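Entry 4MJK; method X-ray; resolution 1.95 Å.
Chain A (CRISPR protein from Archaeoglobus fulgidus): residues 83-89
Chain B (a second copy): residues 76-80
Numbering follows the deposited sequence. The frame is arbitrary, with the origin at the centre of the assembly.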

# COMPACT_ATOMS: atom_id res chain seq x y z
N ASP A 83 -9.03 -2.30 -9.56
CA ASP A 83 -8.15 -2.78 -10.65
C ASP A 83 -7.48 -4.10 -10.24
O ASP A 83 -7.41 -5.07 -11.02
CB ASP A 83 -7.03 -1.77 -10.95
CG ASP A 83 -7.54 -0.48 -11.58
OD1 ASP A 83 -8.40 -0.57 -12.49
OD2 ASP A 83 -7.07 0.61 -11.18
N ILE A 84 -6.96 -4.12 -9.02
CA ILE A 84 -6.28 -5.28 -8.48
C ILE A 84 -7.19 -6.51 -8.41
O ILE A 84 -6.80 -7.61 -8.84
CB ILE A 84 -5.72 -4.98 -7.09
CG1 ILE A 84 -4.50 -4.06 -7.19
CG2 ILE A 84 -5.37 -6.29 -6.36
CD1 ILE A 84 -4.25 -3.22 -5.92
N ASN A 85 -8.38 -6.34 -7.85
CA ASN A 85 -9.29 -7.46 -7.66
C ASN A 85 -9.81 -7.96 -9.01
O ASN A 85 -10.12 -9.13 -9.17
CB ASN A 85 -10.41 -7.12 -6.67
CG ASN A 85 -9.89 -7.00 -5.25
OD1 ASN A 85 -8.84 -7.54 -4.92
ND2 ASN A 85 -10.62 -6.29 -4.39
N ARG A 86 -9.84 -7.05 -9.99
CA ARG A 86 -10.14 -7.41 -11.38
C ARG A 86 -9.03 -8.27 -12.01
O ARG A 86 -9.31 -9.33 -12.57
CB ARG A 86 -10.35 -6.16 -12.21
CG ARG A 86 -11.55 -6.24 -13.15
CD ARG A 86 -11.74 -4.96 -13.96
NE ARG A 86 -12.69 -5.14 -15.06
CZ ARG A 86 -13.04 -4.18 -15.91
NH1 ARG A 86 -12.53 -2.96 -15.79
NH2 ARG A 86 -13.91 -4.43 -16.88
N ILE A 87 -7.79 -7.79 -11.94
CA ILE A 87 -6.65 -8.58 -12.43
C ILE A 87 -6.71 -9.97 -11.81
O ILE A 87 -6.50 -10.97 -12.50
CB ILE A 87 -5.29 -7.89 -12.14
CG1 ILE A 87 -5.14 -6.64 -13.01
CG2 ILE A 87 -4.12 -8.86 -12.38
CD1 ILE A 87 -4.01 -5.71 -12.60
N LEU A 88 -7.00 -10.06 -10.53
CA LEU A 88 -7.20 -11.37 -9.91
C LEU A 88 -8.49 -12.02 -10.42
O LEU A 88 -9.39 -12.33 -9.65
CB LEU A 88 -7.22 -11.26 -8.38
CG LEU A 88 -5.87 -11.08 -7.70
CD1 LEU A 88 -6.04 -10.65 -6.26
CD2 LEU A 88 -5.03 -12.37 -7.77
N ALA A 89 -8.57 -12.21 -11.74
CA ALA A 89 -9.75 -12.81 -12.37
C ALA A 89 -9.83 -12.43 -13.84
O ALA A 89 -8.84 -12.50 -14.58
CB ALA A 89 -11.01 -12.39 -11.64
N CYS B 76 -6.26 -14.26 2.19
CA CYS B 76 -5.79 -13.42 1.10
C CYS B 76 -5.00 -14.16 0.05
O CYS B 76 -4.59 -15.31 0.25
CB CYS B 76 -4.97 -12.25 1.65
SG CYS B 76 -3.45 -12.76 2.49
N THR B 77 -4.80 -13.48 -1.08
CA THR B 77 -4.11 -14.00 -2.24
C THR B 77 -3.11 -12.94 -2.73
O THR B 77 -3.41 -11.75 -2.72
CB THR B 77 -5.10 -14.30 -3.41
OG1 THR B 77 -6.29 -14.90 -2.90
CG2 THR B 77 -4.46 -15.23 -4.46
N PRO B 78 -1.92 -13.37 -3.15
CA PRO B 78 -0.96 -12.36 -3.61
C PRO B 78 -1.09 -12.06 -5.09
O PRO B 78 -1.47 -12.94 -5.86
CB PRO B 78 0.41 -12.98 -3.29
CG PRO B 78 0.16 -14.46 -3.29
CD PRO B 78 -1.29 -14.69 -2.91
N LEU B 79 -0.78 -10.82 -5.47
CA LEU B 79 -0.64 -10.46 -6.87
C LEU B 79 0.71 -9.77 -7.08
O LEU B 79 0.92 -8.64 -6.62
CB LEU B 79 -1.78 -9.52 -7.29
CG LEU B 79 -1.72 -9.03 -8.74
CD1 LEU B 79 -1.86 -10.21 -9.70
CD2 LEU B 79 -2.79 -7.96 -9.00
N ARG B 80 1.62 -10.45 -7.76
CA ARG B 80 2.97 -9.93 -7.94
C ARG B 80 2.98 -8.78 -8.94
O ARG B 80 2.25 -8.80 -9.93
CB ARG B 80 3.91 -11.05 -8.38
CG ARG B 80 4.01 -12.20 -7.35
CD ARG B 80 4.66 -13.42 -7.98
NE ARG B 80 3.89 -13.93 -9.11
CZ ARG B 80 4.34 -14.81 -10.00
NH1 ARG B 80 5.59 -15.27 -9.91
NH2 ARG B 80 3.55 -15.21 -10.99

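The contact is formed between the last turn of a helix in chain A with the residue that follows it, and a strand of chain B. The side-chain packing is apolar, with two carbonyl oxygens also near methyl groups, and no hydrogen bond crosses the contact. Its centre is L79(B), which has the largest covered area of any residue in the two stretches and meets three residues of chain A. With chi1 at 178° (t) and chi2 at 64° (p), its side chain extends from the strand so that both methyl groups reach the opposing stretch. L79(B) CD2 lies 3.7 Å from CG2 of I87(A), the closest approach in the contact, and 4.1 Å from CG2 of I84(A), while L79(B) CD1 is 4.3 Å from CD2 of L88(A).

I84(A) and I87(A) adopt nearly the same rotamer, m for chi1 and t for chi2, and both present CG2 to the same leucine methyl. Their CA-to-CB bonds differ, however: that of I87(A) points toward the strand, whereas that of I84(A) points sideways. The carbonyl of I84(A) also lies near this methyl, with O 4.0 Å from L79(B) CD2, but it is already engaged within the helix, accepting a hydrogen bond from L88(A) N at 3.0 Å.

L88(A) is the first residue to leave helical phi/psi, at -69/58, yet its CA-to-CB bond still points toward chain B. The m, t side chain of L88(A) carries its CD2 alongside the strand, 4.1 Å from P78(B) O and 4.4 Å from T77(B) CG2. These are looser contacts than that of I87(A), although L88(A) has the most covered area on its side.

The alternation of the strand selects its contacting side chains: T77(B) and L79(B) point toward chain A, and P78(B) between them points away, leaving its backbone oxygen to approach L88(A). The chi1 of T77(B), -42° (m), places CG2 nearer L88(A) CD2 than OG1, which is hydrogen-bonded elsewhere in the structure.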